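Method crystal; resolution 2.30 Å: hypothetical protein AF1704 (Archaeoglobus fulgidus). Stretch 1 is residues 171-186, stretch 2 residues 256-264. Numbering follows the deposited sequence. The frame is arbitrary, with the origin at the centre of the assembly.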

# COMPACT_ATOMS: atom_id res chain seq x y z
N ASP A 171 10.14 3.36 12.73
CA ASP A 171 10.84 4.03 13.82
C ASP A 171 11.33 5.37 13.34
O ASP A 171 11.32 6.36 14.07
N TRP A 172 11.76 5.41 12.08
CA TRP A 172 12.25 6.66 11.52
C TRP A 172 11.13 7.68 11.40
O TRP A 172 11.34 8.87 11.67
N TRP A 173 9.95 7.23 11.00
CA TRP A 173 8.81 8.13 10.83
C TRP A 173 8.30 8.62 12.17
O TRP A 173 7.89 9.77 12.31
N SER A 174 8.32 7.73 13.16
CA SER A 174 7.87 8.06 14.48
C SER A 174 8.73 9.19 15.06
O SER A 174 8.26 10.00 15.85
N GLU A 175 10.00 9.24 14.65
CA GLU A 175 10.90 10.28 15.12
C GLU A 175 10.60 11.61 14.43
O GLU A 175 11.00 12.67 14.91
N GLN A 176 9.88 11.56 13.31
CA GLN A 176 9.55 12.78 12.57
C GLN A 176 8.21 13.39 12.99
O GLN A 176 8.09 14.61 13.11
N VAL A 177 7.21 12.55 13.20
CA VAL A 177 5.90 13.02 13.61
C VAL A 177 5.18 11.92 14.37
O VAL A 177 5.40 10.74 14.12
N LYS A 178 4.32 12.33 15.31
CA LYS A 178 3.58 11.38 16.14
C LYS A 178 2.17 11.13 15.64
O LYS A 178 1.19 11.53 16.26
N LEU A 179 2.08 10.45 14.50
CA LEU A 179 0.81 10.14 13.87
C LEU A 179 0.97 8.84 13.08
O LEU A 179 2.09 8.44 12.75
N PRO A 180 -0.14 8.16 12.75
CA PRO A 180 -0.07 6.91 11.99
C PRO A 180 0.71 7.14 10.68
O PRO A 180 0.91 8.28 10.27
N LEU A 181 1.13 6.06 10.02
CA LEU A 181 1.90 6.17 8.78
C LEU A 181 1.10 5.79 7.51
O LEU A 181 0.84 4.61 7.27
N PRO A 182 0.71 6.79 6.69
CA PRO A 182 -0.05 6.57 5.45
C PRO A 182 0.80 5.85 4.41
O PRO A 182 1.84 6.36 4.01
N LEU A 183 0.36 4.67 3.96
CA LEU A 183 1.15 3.93 2.98
C LEU A 183 0.46 3.78 1.62
O LEU A 183 0.96 4.29 0.62
N GLY A 184 -0.66 3.08 1.60
CA GLY A 184 -1.40 2.89 0.38
C GLY A 184 -2.73 3.60 0.51
O GLY A 184 -3.28 3.69 1.61
N LEU A 185 -3.26 4.11 -0.59
CA LEU A 185 -4.53 4.83 -0.53
C LEU A 185 -5.50 4.38 -1.62
O LEU A 185 -5.10 3.84 -2.66
N ASN A 186 -6.78 4.61 -1.39
CA ASN A 186 -7.75 4.29 -2.42
C ASN A 186 -8.06 5.63 -3.06
O ASN A 186 -8.42 6.58 -2.37
N ALA A 256 -1.17 13.37 8.93
CA ALA A 256 0.06 12.65 8.61
C ALA A 256 0.43 12.81 7.14
O ALA A 256 1.59 13.02 6.81
N LEU A 257 -0.55 12.71 6.24
CA LEU A 257 -0.25 12.88 4.82
C LEU A 257 0.25 14.29 4.62
O LEU A 257 1.27 14.51 3.96
N LYS A 258 -0.48 15.25 5.17
CA LYS A 258 -0.10 16.65 5.04
C LYS A 258 1.37 16.79 5.42
O LYS A 258 2.16 17.37 4.68
N LYS A 259 1.74 16.22 6.57
CA LYS A 259 3.12 16.28 7.06
C LYS A 259 4.08 15.59 6.10
O LYS A 259 5.10 16.15 5.68
N LEU A 260 3.75 14.35 5.76
CA LEU A 260 4.57 13.57 4.84
C LEU A 260 4.89 14.39 3.59
O LEU A 260 6.05 14.48 3.19
N TYR A 261 3.86 14.99 3.00
CA TYR A 261 4.05 15.78 1.78
C TYR A 261 4.94 16.99 2.01
O TYR A 261 5.81 17.29 1.19
N GLU A 262 4.71 17.69 3.11
CA GLU A 262 5.51 18.86 3.45
C GLU A 262 6.97 18.45 3.50
O GLU A 262 7.83 19.11 2.91
N MSE A 263 7.26 17.34 4.19
CA MSE A 263 8.63 16.87 4.27
C MSE A 263 9.19 16.57 2.88
O MSE A 263 10.35 16.86 2.61
N ALA A 264 8.37 16.00 2.01
CA ALA A 264 8.82 15.66 0.66
C ALA A 264 9.10 16.92 -0.16
O ALA A 264 10.10 17.00 -0.87

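Packing of helix 256-264 against a helical segment, a loop and strand 181-186 from the same chain. The helix crosses the strand nearly at right angles (83°, axes 8.3 Å apart at closest approach), and the two stretches bury 561 Å² between them. No hydrogen bond joins them; the contact is mostly apolar, with backbone oxygens also touching carbon, and the polar bonds described below lie within one stretch or the other, apart from that of Tyr-261 OH.

Ala-256 points toward stretch 1 and is the most covered residue of the contact. Its methyl is packed against four residues where the CA atoms of Leu-179 and Ala-256 are 5.9 Å apart. Ala-256 CB lies 3.3 Å from Pro-180 O, 3.6 Å from Pro-182 CG, 3.8 Å from Trp-173 CZ2 and 4.0 Å from Leu-179 CB. Trp-173 (chi1 t) is held by a hydrogen bond from its NE1 to Leu-179 O (2.8 Å), which ties the indole to the loop. Trp-173 CH2 approaches Ala-256 O at 3.5 Å, at the ring edge; that oxygen accepts the helical hydrogen bond from Leu-260 N (2.7 Å). Leu-179 (m, t) also sets CD1 3.8 Å from Ala-256 N.

Leu-257 (m, t) leaves the helix sideways, but its end reaches the strand: CD2 meets Pro-182 CB at 3.5 Å, and CD1 meets Leu-185 CD1 at 4.2 Å. Pro-182 and Leu-185 (m, t) both point toward the helix, whereas Leu-183 between them points away. Lys-258 makes no contact with stretch 1; its NZ forms a long salt bridge with Glu-262 OE1 (3.6 Å), one turn on.

Lys-259 (t, p, t, t) points toward stretch 1 and contributes its aliphatic part, with CG 4.0 Å from Val-177 CB. Val-177 (p) points toward the helix in turn. Leu-260 (t, p) packs its CB 3.9 Å from Trp-173 CZ3, so the indole touches two residues one helical turn apart. Tyr-261 (m) starts sideways and brings OH within 4.3 Å of Leu-185 CD1, a van der Waals approach, not a polar bond; the hydroxyl is hydrogen-bonded elsewhere in the structure.

Met-263, a selenomethionine (m, t, p), points toward stretch 1. Met-263 CE lies 3.6 Å from Trp-172 CH2, oblique to the ring, and 3.6 Å from Gln-176 CG. Gln-176 (m, m) curls back so that NE2 donates to Trp-172 O (3.1 Å), while Met-263 CE rests against CG and, at the same 3.6 Å, OE1. Ala-264 lies out of reach.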

# COMPACT_ATOMS: atom_id res chain seq x y z
CB ASP A 171 12.04 3.22 14.31
CG ASP A 171 11.64 1.92 14.91
OD1 ASP A 171 10.59 1.88 15.60
OD2 ASP A 171 12.38 0.93 14.71
CB TRP A 172 12.84 6.43 10.13
CG TRP A 172 13.33 7.71 9.55
CD1 TRP A 172 14.56 8.27 9.72
CD2 TRP A 172 12.58 8.63 8.74
NE1 TRP A 172 14.63 9.47 9.06
CE2 TRP A 172 13.42 9.72 8.46
CE3 TRP A 172 11.27 8.63 8.24
CZ2 TRP A 172 13.00 10.81 7.68
CZ3 TRP A 172 10.85 9.71 7.47
CH2 TRP A 172 11.72 10.79 7.20
CB TRP A 173 7.68 7.43 10.08
CG TRP A 173 6.33 8.06 10.25
CD1 TRP A 173 5.37 7.73 11.18
CD2 TRP A 173 5.74 9.07 9.42
NE1 TRP A 173 4.23 8.47 10.96
CE2 TRP A 173 4.43 9.29 9.89
CE3 TRP A 173 6.20 9.81 8.31
CZ2 TRP A 173 3.57 10.22 9.30
CZ3 TRP A 173 5.34 10.74 7.72
CH2 TRP A 173 4.04 10.93 8.21
CB SER A 174 7.93 6.81 15.36
OG SER A 174 7.23 7.00 16.57
CB GLU A 175 12.36 9.88 14.88
CG GLU A 175 12.89 8.83 15.86
CD GLU A 175 14.29 8.33 15.51
OE1 GLU A 175 15.00 9.01 14.73
OE2 GLU A 175 14.68 7.26 16.03
CB GLN A 176 9.50 12.51 11.07
CG GLN A 176 10.71 11.80 10.51
CD GLN A 176 12.00 12.41 11.01
OE1 GLN A 176 12.19 13.63 10.99
NE2 GLN A 176 12.92 11.55 11.45
CB VAL A 177 5.05 13.48 12.39
CG1 VAL A 177 4.83 12.32 11.45
CG2 VAL A 177 3.72 14.04 12.87
CB LYS A 178 3.56 11.90 17.58
CG LYS A 178 4.95 12.20 18.15
CD LYS A 178 5.84 10.96 18.17
CE LYS A 178 7.19 11.26 18.82
NZ LYS A 178 8.14 10.11 18.77
CB LEU A 179 0.42 11.28 12.92
CG LEU A 179 0.19 12.65 13.54
CD1 LEU A 179 0.19 13.74 12.46
CD2 LEU A 179 -1.15 12.63 14.28
CB PRO A 180 -1.54 6.58 11.74
CG PRO A 180 -2.23 7.16 12.95
CD PRO A 180 -1.53 8.50 13.11
CB LEU A 181 3.13 5.26 8.88
CG LEU A 181 4.40 5.55 8.07
CD1 LEU A 181 5.26 4.29 7.99
CD2 LEU A 181 4.05 6.04 6.69
CB PRO A 182 -0.38 7.99 4.97
CG PRO A 182 -0.20 8.84 6.19
CD PRO A 182 0.97 8.22 6.89
CB LEU A 183 1.50 2.54 3.52
CG LEU A 183 2.37 2.55 4.77
CD1 LEU A 183 2.35 1.17 5.39
CD2 LEU A 183 3.79 2.99 4.41
CB LEU A 185 -4.29 6.33 -0.70
CG LEU A 185 -3.31 7.06 0.21
CD1 LEU A 185 -3.03 8.44 -0.39
CD2 LEU A 185 -3.87 7.19 1.62
CB ASN A 186 -9.01 3.65 -1.84
CG ASN A 186 -9.34 2.33 -2.51
OD1 ASN A 186 -10.48 1.88 -2.50
ND2 ASN A 186 -8.32 1.71 -3.09
CB ALA A 256 -0.08 11.19 8.97
CB LEU A 257 -1.49 12.70 3.97
CG LEU A 257 -1.83 11.30 3.47
CD1 LEU A 257 -3.06 11.46 2.57
CD2 LEU A 257 -0.68 10.68 2.68
CB LYS A 258 -0.96 17.55 5.94
CG LYS A 258 -0.83 19.04 5.61
CD LYS A 258 -1.20 19.94 6.80
CE LYS A 258 -0.86 21.42 6.50
NZ LYS A 258 -0.96 22.31 7.70
CB LYS A 259 3.22 15.63 8.44
CG LYS A 259 4.64 15.59 9.00
CD LYS A 259 5.16 17.00 9.18
CE LYS A 259 6.57 17.01 9.72
NZ LYS A 259 7.07 18.42 9.75
CB LEU A 260 3.83 12.29 4.43
CG LEU A 260 4.42 11.47 3.29
CD1 LEU A 260 5.80 10.95 3.66
CD2 LEU A 260 3.49 10.29 2.98
CB TYR A 261 2.69 16.22 1.22
CG TYR A 261 1.83 15.08 0.70
CD1 TYR A 261 0.46 15.25 0.49
CD2 TYR A 261 2.39 13.83 0.40
CE1 TYR A 261 -0.34 14.22 -0.00
CE2 TYR A 261 1.59 12.78 -0.09
CZ TYR A 261 0.22 12.99 -0.29
OH TYR A 261 -0.57 11.97 -0.76
CB GLU A 262 5.05 19.43 4.80
CG GLU A 262 3.72 20.14 4.69
CD GLU A 262 3.10 20.50 6.03
OE1 GLU A 262 2.04 21.16 6.02
OE2 GLU A 262 3.66 20.13 7.08
CB MSE A 263 8.73 15.62 5.13
CG MSE A 263 8.49 15.84 6.61
SE MSE A 263 8.65 14.19 7.62
CE MSE A 263 10.58 14.15 7.80
CB ALA A 264 7.78 14.79 -0.04